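Local coordinates for nitroreductase family protein (Sphingopyxis sp., PDB 7DP1), which probably reduces nitro groups of dinitroaniline herbicides with electrons from NADPH, using bound flavin mononucleotide as the redox cofactor, at residues A[82-87]-A[194-199]; A[140-145]-A[152-157]; A[21-26]-A[208-213]. The protein carries 1 engineered substitution. All coordinates share one frame; numbering follows the deposited sequence.

Contact 1. Residues A[82-87]-A[194-199]; sequences QPEYDI and DQILFS
Two groups hold Glu84 OE2. The backbone amide of Leu197 comes within 2.7 Å of OE2 along a nearly straight line (168°), using the carboxylate's anti lone pair, while Arg144 adds a long, weak ion pair. The other oxygen, Glu84 OE1, makes a salt bridge with Arg186, so both ends of the carboxylate are tied down. With its chain bent at chi2 (-71°), Glu84 crosses Leu197 at about a right angle, and Ile196 CG1 passes Glu84 OE2 at 3.4 Å as those side chains slide by in opposite directions. The loop 82-87 thus docks onto strand 195-204 of the antiparallel sheet beside a classic beta bulge, where Phe198 and Ser199 lie opposite Leu140. At the bulge, Tyr85 OH donates to Phe198 O over a very short 2.4 Å, in the carbonyl plane and on a lone pair. Chi1 of 53° places the tyrosine ring in the crowded position between backbone N and carbonyl carbon, and its edge meets the strand, CE2 lying 3.3 Å from Leu197 O. Trp151 packs edge-to-face with the same ring, and Pro149 of the second subunit touches it. Phe198 CD1 approaches Tyr85 OH to 3.5 Å; the Phe198 ring also touches bound FMN.

Contact 2. Residues A[140-145]-A[152-157]; sequences LHCSRI and ADMGMW. With FMN (flavin mononucleotide), chain D.
Helix 148-167 packs on the antiparallel sheet of the nitroreductase fold, its segment 152-157 running roughly antiparallel to strand 140-143 (148°), the axes 10.2 Å apart. Leu140, CG anti to the backbone N (chi1 169°), crosses Met154 obliquely and slides past Trp157 in the opposite direction. Its CD1 methyl meets both partners, 4.0 Å from Met154 SD and 3.9 Å from Trp157 CZ3, while CD2 lies 4.0 Å from Trp157 CE3. An alanine here would remove both methyls and would probably loosen the packing of the helix on the strand, leaving the indole, which stacks on Trp53, less firmly placed. Further along the strand, Cys142 SG stands in the crowded position between backbone N and carbonyl carbon (chi1 63°). Met154 bends at chi3 so that its terminal CE lies 3.6 Å from Cys142 SG, closing a wholly buried interface without a hydrogen bond between the two segments. Another side of the helix serves an FMN whose polar groups are held largely by the second subunit. Asp153 OD1, which accepts from Gly47 N, approaches its dimethylbenzene end, and the extended Met156 brings SD to 3.5 Å from FMN C8M.

Contact 3. Residues A[21-26]-A[208-213]; sequences VRAFTD and EEAPVN. With FMN (flavin mononucleotide), chain C.
The two backbones pass in opposite directions, Val21 facing Asn213 with their CA atoms 5.8 Å apart and Ala23 facing Ala210, where a short 3-10 turn is closed by Asn213 N donating to Ala210 O at 2.9 Å. The turn presents Asn213, whose amide joins the two backbones: OD1 accepts from Arg22 N at 3.0 Å in the carbonyl plane (149° at the hydrogen), and ND2 donates to Ala23 O at 3.0 Å, on a lone pair and near its own amide plane. ND2 has a second acceptor in Asp207 O. Being bonded at both ends, this buried amide is fixed in rotation. Beside the amide, Ala23 CB packs against Val212 CG1 at 3.5 Å, Ala210 CB close by. The Asn213 side chain bridges two loops of the nitroreductase fold next to the flavin site: bonded to Asn213 through its backbone N, Arg22 sends an extended chain to the pyrimidine edge of FMN. NE donates to FMN O2 at 2.8 Å, and NH2 to FMN N1 at 3.1 Å, almost straight (173°) and in the guanidinium plane. A positive charge there is likely to stabilise negative charge on N1 and O2 of the reduced flavin.

In the fold
From the N terminus, the loop after helix 11-17 is reached first, and contact 3 joins it to the loop following strand 195-204, closing the widest loop. Within that span, contact 1 ties the 82-87 loop to strand 195-204; deeper still, contact 2 closes the short strand-to-helix connection, folding helix 148-167 back onto strand 136-143. The three therefore nest without crossing. Contacts 1 and 2 meet through neighbouring strands, Gln195 OE1 lying 2.6 Å from His141 ND1, and both touch the second subunit. Contact 3 sits across the chain's centre, its centre about 27 Å from that of contact 1. Contacts 1 and 3 both contribute to one FMN pocket, and contact 2 reaches the other.

Contact 1. Residues A[82-87]-A[194-199]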
loop_
_atom_site.group_PDB
_atom_site.type_symbol
_atom_site.label_atom_id
_atom_site.label_comp_id
_atom_site.label_asym_id
_atom_site.label_seq_id
_atom_site.Cartn_x
_atom_site.Cartn_y
_atom_site.Cartn_z
ATOM N N GLN A 82 -1.634 -7.318 23.491
ATOM C CA GLN A 82 -1.338 -8.513 22.695
ATOM C C GLN A 82 -0.879 -8.076 21.309
ATOM O O GLN A 82 -1.603 -8.225 20.319
ATOM C CB GLN A 82 -2.564 -9.430 22.575
ATOM C CG GLN A 82 -3.249 -9.762 23.904
ATOM C CD GLN A 82 -4.613 -10.403 23.697
ATOM O OE1 GLN A 82 -5.403 -9.949 22.856
ATOM N NE2 GLN A 82 -4.906 -11.455 24.471
ATOM N N PRO A 83 0.322 -7.491 21.233
ATOM C CA PRO A 83 0.778 -6.914 19.961
ATOM C C PRO A 83 0.921 -7.987 18.888
ATOM O O PRO A 83 1.516 -9.010 19.189
ATOM C CB PRO A 83 2.135 -6.300 20.326
ATOM C CG PRO A 83 2.107 -6.165 21.801
ATOM C CD PRO A 83 1.314 -7.321 22.306
ATOM N N GLU A 84 0.378 -7.775 17.684
ATOM C CA GLU A 84 0.538 -8.716 16.572
ATOM C C GLU A 84 1.950 -8.621 15.992
ATOM O O GLU A 84 2.486 -9.593 15.447
ATOM C CB GLU A 84 -0.468 -8.437 15.441
ATOM C CG GLU A 84 -1.878 -8.912 15.627
ATOM C CD GLU A 84 -2.028 -10.428 15.539
ATOM O OE1 GLU A 84 -1.774 -11.096 16.558
ATOM O OE2 GLU A 84 -2.410 -10.950 14.464
ATOM N N TYR A 85 2.529 -7.431 16.105
ATOM C CA TYR A 85 3.841 -7.113 15.543
ATOM C C TYR A 85 4.280 -5.765 16.112
ATOM O O TYR A 85 3.608 -5.212 16.974
ATOM C CB TYR A 85 3.780 -7.055 14.021
ATOM C CG TYR A 85 2.687 -6.130 13.525
ATOM C CD1 TYR A 85 2.916 -4.761 13.383
ATOM C CD2 TYR A 85 1.420 -6.619 13.214
ATOM C CE1 TYR A 85 1.909 -3.909 12.938
ATOM C CE2 TYR A 85 0.411 -5.772 12.763
ATOM C CZ TYR A 85 0.664 -4.419 12.631
ATOM O OH TYR A 85 -0.329 -3.569 12.196
ATOM N N ASP A 86 5.372 -5.217 15.600
ATOM C CA ASP A 86 5.820 -3.879 15.991
ATOM C C ASP A 86 5.125 -2.804 15.163
ATOM O O ASP A 86 5.403 -2.663 13.957
ATOM C CB ASP A 86 7.327 -3.757 15.805
ATOM C CG ASP A 86 8.095 -4.431 16.903
ATOM O OD1 ASP A 86 7.466 -4.860 17.886
ATOM O OD2 ASP A 86 9.327 -4.553 16.776
ATOM N N ILE A 87 4.228 -2.047 15.795
ATOM C CA ILE A 87 3.468 -1.034 15.061
ATOM C C ILE A 87 4.390 0.111 14.655
ATOM O O ILE A 87 4.569 0.400 13.467
ATOM C CB ILE A 87 2.293 -0.493 15.897
ATOM C CG1 ILE A 87 1.355 -1.642 16.286
ATOM C CG2 ILE A 87 1.539 0.583 15.127
ATOM C CD1 ILE A 87 0.055 -1.191 16.948
ATOM N N ASP A 194 -3.328 -18.986 12.116
ATOM C CA ASP A 194 -2.582 -18.972 10.862
ATOM C C ASP A 194 -2.689 -17.591 10.230
ATOM O O ASP A 194 -1.979 -17.272 9.271
ATOM C CB ASP A 194 -3.115 -20.023 9.897
ATOM C CG ASP A 194 -4.541 -19.730 9.461
ATOM O OD1 ASP A 194 -5.427 -19.601 10.340
ATOM O OD2 ASP A 194 -4.769 -19.593 8.237
ATOM N N GLN A 195 -3.631 -16.796 10.733
ATOM C CA GLN A 195 -3.835 -15.422 10.255
ATOM C C GLN A 195 -3.131 -14.424 11.162
ATOM O O GLN A 195 -2.949 -14.671 12.360
ATOM C CB GLN A 195 -5.325 -15.083 10.193
ATOM C CG GLN A 195 -6.058 -15.853 9.131
ATOM C CD GLN A 195 -5.629 -15.417 7.753
ATOM O OE1 GLN A 195 -5.804 -14.256 7.375
ATOM N NE2 GLN A 195 -5.020 -16.335 7.006
ATOM N N ILE A 196 -2.751 -13.291 10.593
ATOM C CA ILE A 196 -2.227 -12.182 11.383
ATOM C C ILE A 196 -3.001 -10.922 11.035
ATOM O O ILE A 196 -3.267 -10.641 9.861
ATOM C CB ILE A 196 -0.691 -11.983 11.162
ATOM C CG1 ILE A 196 -0.185 -10.758 11.926
ATOM C CG2 ILE A 196 -0.338 -11.862 9.673
ATOM C CD1 ILE A 196 1.344 -10.679 12.050
ATOM N N LEU A 197 -3.388 -10.169 12.055
ATOM C CA LEU A 197 -4.152 -8.956 11.825
ATOM C C LEU A 197 -3.193 -7.842 11.522
ATOM O O LEU A 197 -2.302 -7.580 12.327
ATOM C CB LEU A 197 -5.004 -8.593 13.043
ATOM C CG LEU A 197 -5.738 -7.245 12.977
ATOM C CD1 LEU A 197 -6.813 -7.264 11.899
ATOM C CD2 LEU A 197 -6.349 -6.874 14.331
ATOM N N PHE A 198 -3.363 -7.189 10.377
ATOM C CA PHE A 198 -2.555 -6.009 10.056
ATOM C C PHE A 198 -3.203 -4.755 10.652
ATOM O O PHE A 198 -2.617 -4.073 11.493
ATOM C CB PHE A 198 -2.357 -5.879 8.530
ATOM C CG PHE A 198 -1.944 -4.487 8.051
ATOM C CD1 PHE A 198 -1.064 -3.704 8.763
ATOM C CD2 PHE A 198 -2.437 -3.993 6.856
ATOM C CE1 PHE A 198 -0.696 -2.448 8.304
ATOM C CE2 PHE A 198 -2.065 -2.746 6.389
ATOM C CZ PHE A 198 -1.203 -1.969 7.125
ATOM N N SER A 199 -4.419 -4.456 10.245
ATOM C CA SER A 199 -4.973 -3.163 10.603
ATOM C C SER A 199 -6.482 -3.178 10.554
ATOM O O SER A 199 -7.082 -4.016 9.875
ATOM C CB SER A 199 -4.425 -2.090 9.659
ATOM O OG SER A 199 -4.991 -0.820 9.937
#

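Contact 2. Residues A[140-145]-A[152-157]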
loop_
_atom_site.group_PDB
_atom_site.type_symbol
_atom_site.label_atom_id
_atom_site.label_comp_id
_atom_site.label_asym_id
_atom_site.label_seq_id
_atom_site.Cartn_x
_atom_site.Cartn_y
_atom_site.Cartn_z
ATOM N N LEU A 140 -8.363 -5.953 8.213
ATOM C CA LEU A 140 -7.542 -6.431 7.106
ATOM C C LEU A 140 -6.515 -7.389 7.635
ATOM O O LEU A 140 -5.742 -7.043 8.528
ATOM C CB LEU A 140 -6.882 -5.242 6.370
ATOM C CG LEU A 140 -5.773 -5.496 5.339
ATOM C CD1 LEU A 140 -6.186 -6.529 4.317
ATOM C CD2 LEU A 140 -5.382 -4.160 4.638
ATOM N N HIS A 141 -6.527 -8.612 7.121
ATOM C CA HIS A 141 -5.582 -9.603 7.599
ATOM C C HIS A 141 -5.084 -10.487 6.468
ATOM O O HIS A 141 -5.571 -10.387 5.335
ATOM C CB HIS A 141 -6.213 -10.452 8.682
ATOM C CG HIS A 141 -7.505 -11.087 8.264
ATOM N ND1 HIS A 141 -7.569 -12.360 7.778
ATOM C CD2 HIS A 141 -8.773 -10.605 8.288
ATOM C CE1 HIS A 141 -8.843 -12.660 7.502
ATOM N NE2 HIS A 141 -9.580 -11.617 7.802
ATOM N N CYS A 142 -4.107 -11.336 6.776
ATOM C CA CYS A 142 -3.531 -12.226 5.775
ATOM C C CYS A 142 -2.885 -13.429 6.444
ATOM O O CYS A 142 -2.729 -13.478 7.671
ATOM C CB CYS A 142 -2.493 -11.489 4.912
ATOM S SG CYS A 142 -1.036 -10.877 5.863
ATOM N N SER A 143 -2.507 -14.404 5.633
ATOM C CA SER A 143 -1.802 -15.564 6.149
ATOM C C SER A 143 -0.458 -15.152 6.728
ATOM O O SER A 143 0.180 -14.240 6.209
ATOM C CB SER A 143 -1.585 -16.604 5.055
ATOM O OG SER A 143 -0.696 -17.602 5.521
ATOM N N ARG A 144 -0.028 -15.831 7.789
ATOM C CA ARG A 144 1.284 -15.575 8.390
ATOM C C ARG A 144 2.466 -15.977 7.516
ATOM O O ARG A 144 3.610 -15.703 7.874
ATOM C CB ARG A 144 1.406 -16.287 9.738
ATOM C CG ARG A 144 0.487 -15.715 10.779
ATOM C CD ARG A 144 0.754 -16.250 12.178
ATOM N NE ARG A 144 -0.022 -15.459 13.122
ATOM C CZ ARG A 144 0.485 -14.513 13.900
ATOM N NH1 ARG A 144 -0.311 -13.828 14.711
ATOM N NH2 ARG A 144 1.782 -14.265 13.878
ATOM N N ILE A 145 2.211 -16.662 6.404
ATOM C CA ILE A 145 3.300 -16.965 5.477
ATOM C C ILE A 145 3.720 -15.698 4.728
ATOM O O ILE A 145 4.836 -15.601 4.230
ATOM C CB ILE A 145 2.925 -18.062 4.440
ATOM C CG1 ILE A 145 1.860 -17.543 3.466
ATOM C CG2 ILE A 145 2.481 -19.358 5.125
ATOM C CD1 ILE A 145 1.836 -18.292 2.140
ATOM N N ALA A 152 3.152 -4.888 1.506
ATOM C CA ALA A 152 3.005 -3.713 0.642
ATOM C C ALA A 152 1.804 -3.897 -0.296
ATOM O O ALA A 152 1.066 -2.942 -0.540
ATOM C CB ALA A 152 4.299 -3.433 -0.150
ATOM N N ASP A 153 1.596 -5.126 -0.785
ATOM C CA ASP A 153 0.421 -5.466 -1.599
ATOM C C ASP A 153 -0.857 -5.113 -0.851
ATOM O O ASP A 153 -1.794 -4.589 -1.429
ATOM C CB ASP A 153 0.368 -6.963 -1.944
ATOM C CG ASP A 153 1.549 -7.451 -2.768
ATOM O OD1 ASP A 153 2.201 -6.642 -3.465
ATOM O OD2 ASP A 153 1.791 -8.690 -2.745
ATOM N N MET A 154 -0.900 -5.403 0.445
ATOM C CA MET A 154 -2.095 -5.066 1.216
ATOM C C MET A 154 -2.347 -3.546 1.253
ATOM O O MET A 154 -3.505 -3.091 1.163
ATOM C CB MET A 154 -1.993 -5.618 2.655
ATOM C CG MET A 154 -2.053 -7.159 2.733
ATOM S SD MET A 154 -2.357 -7.784 4.416
ATOM C CE MET A 154 -0.847 -7.331 5.253
ATOM N N GLY A 155 -1.272 -2.780 1.415
ATOM C CA GLY A 155 -1.368 -1.318 1.404
ATOM C C GLY A 155 -1.948 -0.837 0.089
ATOM O O GLY A 155 -2.802 0.050 0.035
ATOM N N MET A 156 -1.505 -1.461 -0.988
ATOM C CA MET A 156 -1.993 -1.092 -2.317
ATOM C C MET A 156 -3.492 -1.278 -2.353
ATOM O O MET A 156 -4.226 -0.402 -2.816
ATOM C CB MET A 156 -1.302 -1.925 -3.393
ATOM C CG MET A 156 0.190 -1.584 -3.555
ATOM S SD MET A 156 0.967 -2.760 -4.677
ATOM C CE MET A 156 2.670 -2.594 -4.092
ATOM N N TRP A 157 -3.948 -2.418 -1.854
ATOM C CA TRP A 157 -5.401 -2.685 -1.783
ATOM C C TRP A 157 -6.124 -1.714 -0.869
ATOM O O TRP A 157 -7.138 -1.121 -1.239
ATOM C CB TRP A 157 -5.668 -4.100 -1.307
ATOM C CG TRP A 157 -7.126 -4.430 -1.182
ATOM C CD1 TRP A 157 -7.961 -4.793 -2.194
ATOM C CD2 TRP A 157 -7.922 -4.464 0.026
ATOM N NE1 TRP A 157 -9.222 -5.059 -1.703
ATOM C CE2 TRP A 157 -9.230 -4.859 -0.348
ATOM C CE3 TRP A 157 -7.661 -4.185 1.371
ATOM C CZ2 TRP A 157 -10.292 -4.996 0.586
ATOM C CZ3 TRP A 157 -8.716 -4.312 2.299
ATOM C CH2 TRP A 157 -10.014 -4.712 1.894
HETATM N N1 FMN D . 5.409 -7.798 -12.883
HETATM C C2 FMN D . 6.503 -8.222 -13.594
HETATM O O2 FMN D . 6.351 -8.578 -14.755
HETATM N N3 FMN D . 7.758 -8.233 -13.017
HETATM C C4 FMN D . 7.953 -7.815 -11.719
HETATM O O4 FMN D . 9.104 -7.831 -11.245
HETATM C C4A FMN D . 6.836 -7.388 -10.989
HETATM N N5 FMN D . 6.952 -6.964 -9.686
HETATM C C5A FMN D . 5.848 -6.509 -8.994
HETATM C C6 FMN D . 5.997 -6.070 -7.692
HETATM C C7 FMN D . 4.888 -5.617 -6.987
HETATM C C7M FMN D . 5.065 -5.120 -5.586
HETATM C C8 FMN D . 3.631 -5.607 -7.578
HETATM C C8M FMN D . 2.442 -5.074 -6.824
HETATM C C9 FMN D . 3.483 -6.050 -8.883
HETATM C C9A FMN D . 4.596 -6.494 -9.595
HETATM N N10 FMN D . 4.470 -6.947 -10.898
HETATM C C10 FMN D . 5.575 -7.380 -11.584
HETATM C "C1'" FMN D . 3.145 -6.946 -11.610
HETATM C "C2'" FMN D . 2.224 -8.071 -11.145
HETATM O "O2'" FMN D . 2.578 -9.285 -11.760
HETATM C "C3'" FMN D . 0.799 -7.668 -11.523
HETATM O "O3'" FMN D . 0.422 -6.520 -10.794
HETATM C "C4'" FMN D . -0.241 -8.762 -11.293
HETATM O "O4'" FMN D . 0.052 -9.820 -12.187
HETATM C "C5'" FMN D . -1.608 -8.182 -11.654
HETATM O "O5'" FMN D . -1.581 -7.697 -12.999
HETATM P P FMN D . -1.989 -6.166 -13.347
HETATM O O1P FMN D . -1.670 -5.980 -14.820
HETATM O O2P FMN D . -3.446 -5.875 -13.118
HETATM O O3P FMN D . -1.220 -5.265 -12.416
#

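Contact 3. Residues A[21-26]-A[208-213]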
loop_
_atom_site.group_PDB
_atom_site.type_symbol
_atom_site.label_atom_id
_atom_site.label_comp_id
_atom_site.label_asym_id
_atom_site.label_seq_id
_atom_site.Cartn_x
_atom_site.Cartn_y
_atom_site.Cartn_z
ATOM N N VAL A 21 -10.439 10.191 8.984
ATOM C CA VAL A 21 -11.586 10.793 9.662
ATOM C C VAL A 21 -11.817 10.209 11.055
ATOM O O VAL A 21 -11.940 8.992 11.221
ATOM C CB VAL A 21 -12.856 10.620 8.797
ATOM C CG1 VAL A 21 -14.095 10.942 9.571
ATOM C CG2 VAL A 21 -12.745 11.486 7.543
ATOM N N ARG A 22 -11.873 11.077 12.060
ATOM C CA ARG A 22 -12.034 10.612 13.440
ATOM C C ARG A 22 -13.304 11.167 14.076
ATOM O O ARG A 22 -13.362 11.400 15.290
ATOM C CB ARG A 22 -10.794 10.976 14.269
ATOM C CG ARG A 22 -9.533 10.337 13.699
ATOM C CD ARG A 22 -8.244 10.771 14.374
ATOM N NE ARG A 22 -7.092 10.101 13.757
ATOM C CZ ARG A 22 -6.279 10.669 12.870
ATOM N NH1 ARG A 22 -6.479 11.927 12.497
ATOM N NH2 ARG A 22 -5.263 9.979 12.352
ATOM N N ALA A 23 -14.315 11.389 13.239
ATOM C CA ALA A 23 -15.658 11.705 13.705
ATOM C C ALA A 23 -16.687 11.410 12.623
ATOM O O ALA A 23 -16.744 12.106 11.596
ATOM C CB ALA A 23 -15.759 13.148 14.135
ATOM N N PHE A 24 -17.500 10.382 12.873
ATOM C CA PHE A 24 -18.534 9.931 11.944
ATOM C C PHE A 24 -19.942 10.184 12.467
ATOM O O PHE A 24 -20.201 10.083 13.669
ATOM C CB PHE A 24 -18.391 8.431 11.655
ATOM C CG PHE A 24 -17.065 8.036 11.070
ATOM C CD1 PHE A 24 -15.982 7.775 11.888
ATOM C CD2 PHE A 24 -16.911 7.891 9.700
ATOM C CE1 PHE A 24 -14.760 7.394 11.343
ATOM C CE2 PHE A 24 -15.698 7.518 9.158
ATOM C CZ PHE A 24 -14.618 7.266 9.983
ATOM N N THR A 25 -20.858 10.502 11.563
ATOM C CA THR A 25 -22.275 10.522 11.910
ATOM C C THR A 25 -22.697 9.056 11.991
ATOM O O THR A 25 -21.939 8.190 11.577
ATOM C CB THR A 25 -23.104 11.283 10.868
ATOM O OG1 THR A 25 -23.229 10.496 9.680
ATOM C CG2 THR A 25 -22.435 12.616 10.520
ATOM N N ASP A 26 -23.902 8.759 12.464
ATOM C CA ASP A 26 -24.316 7.356 12.574
ATOM C C ASP A 26 -25.202 6.909 11.417
ATOM O O ASP A 26 -25.982 5.965 11.538
ATOM C CB ASP A 26 -25.046 7.119 13.889
ATOM C CG ASP A 26 -26.275 7.957 14.005
ATOM O OD1 ASP A 26 -26.575 8.683 13.032
ATOM O OD2 ASP A 26 -26.944 7.894 15.059
ATOM N N GLU A 208 -18.853 16.334 8.882
ATOM C CA GLU A 208 -18.091 17.308 8.120
ATOM C C GLU A 208 -18.087 18.687 8.777
ATOM O O GLU A 208 -17.729 19.684 8.148
ATOM C CB GLU A 208 -18.650 17.374 6.704
ATOM C CG GLU A 208 -20.098 16.912 6.624
ATOM C CD GLU A 208 -20.501 16.478 5.229
ATOM O OE1 GLU A 208 -19.975 17.048 4.248
ATOM O OE2 GLU A 208 -21.352 15.570 5.113
ATOM N N GLU A 209 -18.452 18.726 10.055
ATOM C CA GLU A 209 -18.329 19.935 10.864
ATOM C C GLU A 209 -17.440 19.690 12.069
ATOM O O GLU A 209 -17.228 20.579 12.886
ATOM C CB GLU A 209 -19.701 20.434 11.338
ATOM C CG GLU A 209 -20.576 20.934 10.226
ATOM C CD GLU A 209 -19.917 22.073 9.466
ATOM O OE1 GLU A 209 -19.286 22.941 10.109
ATOM O OE2 GLU A 209 -20.002 22.087 8.218
ATOM N N ALA A 210 -16.885 18.489 12.161
ATOM C CA ALA A 210 -16.075 18.149 13.314
ATOM C C ALA A 210 -14.707 18.793 13.219
ATOM O O ALA A 210 -14.066 18.743 12.163
ATOM C CB ALA A 210 -15.937 16.638 13.436
ATOM N N PRO A 211 -14.230 19.353 14.341
ATOM C CA PRO A 211 -12.947 20.061 14.368
ATOM C C PRO A 211 -11.836 19.081 14.031
ATOM O O PRO A 211 -10.883 19.386 13.302
ATOM C CB PRO A 211 -12.839 20.554 15.817
ATOM C CG PRO A 211 -13.713 19.627 16.610
ATOM C CD PRO A 211 -14.830 19.229 15.682
ATOM N N VAL A 212 -12.011 17.876 14.555
ATOM C CA VAL A 212 -11.067 16.801 14.379
ATOM C C VAL A 212 -10.906 16.476 12.896
ATOM O O VAL A 212 -9.864 15.981 12.491
ATOM C CB VAL A 212 -11.531 15.554 15.165
ATOM C CG1 VAL A 212 -12.690 14.876 14.453
ATOM C CG2 VAL A 212 -10.395 14.590 15.367
ATOM N N ASN A 213 -11.906 16.824 12.085
ATOM C CA ASN A 213 -11.886 16.515 10.651
ATOM C C ASN A 213 -11.527 17.640 9.680
ATOM O O ASN A 213 -11.584 17.426 8.470
ATOM C CB ASN A 213 -13.255 15.986 10.216
ATOM C CG ASN A 213 -13.593 14.651 10.837
ATOM O OD1 ASN A 213 -12.711 13.872 11.188
ATOM N ND2 ASN A 213 -14.885 14.372 10.965
HETATM N N1 FMN C . -4.793 7.017 12.964
HETATM C C2 FMN C . -5.254 6.887 14.258
HETATM O O2 FMN C . -5.735 7.850 14.844
HETATM N N3 FMN C . -5.179 5.681 14.915
HETATM C C4 FMN C . -4.646 4.577 14.292
HETATM O O4 FMN C . -4.605 3.493 14.901
HETATM C C4A FMN C . -4.169 4.713 12.989
HETATM N N5 FMN C . -3.619 3.633 12.334
HETATM C C5A FMN C . -3.163 3.746 11.035
HETATM C C6 FMN C . -2.628 2.623 10.410
HETATM C C7 FMN C . -2.160 2.712 9.112
HETATM C C7M FMN C . -1.591 1.517 8.412
HETATM C C8 FMN C . -2.227 3.921 8.436
HETATM C C8M FMN C . -1.724 3.951 7.022
HETATM C C9 FMN C . -2.759 5.053 9.057
HETATM C C9A FMN C . -3.230 4.970 10.369
HETATM N N10 FMN C . -3.768 6.063 11.032
HETATM C C10 FMN C . -4.234 5.935 12.331
HETATM C "C1'" FMN C . -3.894 7.393 10.360
HETATM C "C2'" FMN C . -2.597 8.192 10.253
HETATM O "O2'" FMN C . -2.334 8.825 11.479
HETATM C "C3'" FMN C . -2.787 9.248 9.169
HETATM O "O3'" FMN C . -2.817 8.562 7.935
HETATM C "C4'" FMN C . -1.666 10.282 9.100
HETATM O "O4'" FMN C . -1.586 11.103 10.251
HETATM C "C5'" FMN C . -1.949 11.182 7.922
HETATM O "O5'" FMN C . -3.187 11.809 8.152
HETATM P P FMN C . -4.283 11.707 6.980
HETATM O O1P FMN C . -5.597 12.211 7.507
HETATM O O2P FMN C . -3.816 12.535 5.795
HETATM O O3P FMN C . -4.396 10.256 6.550
#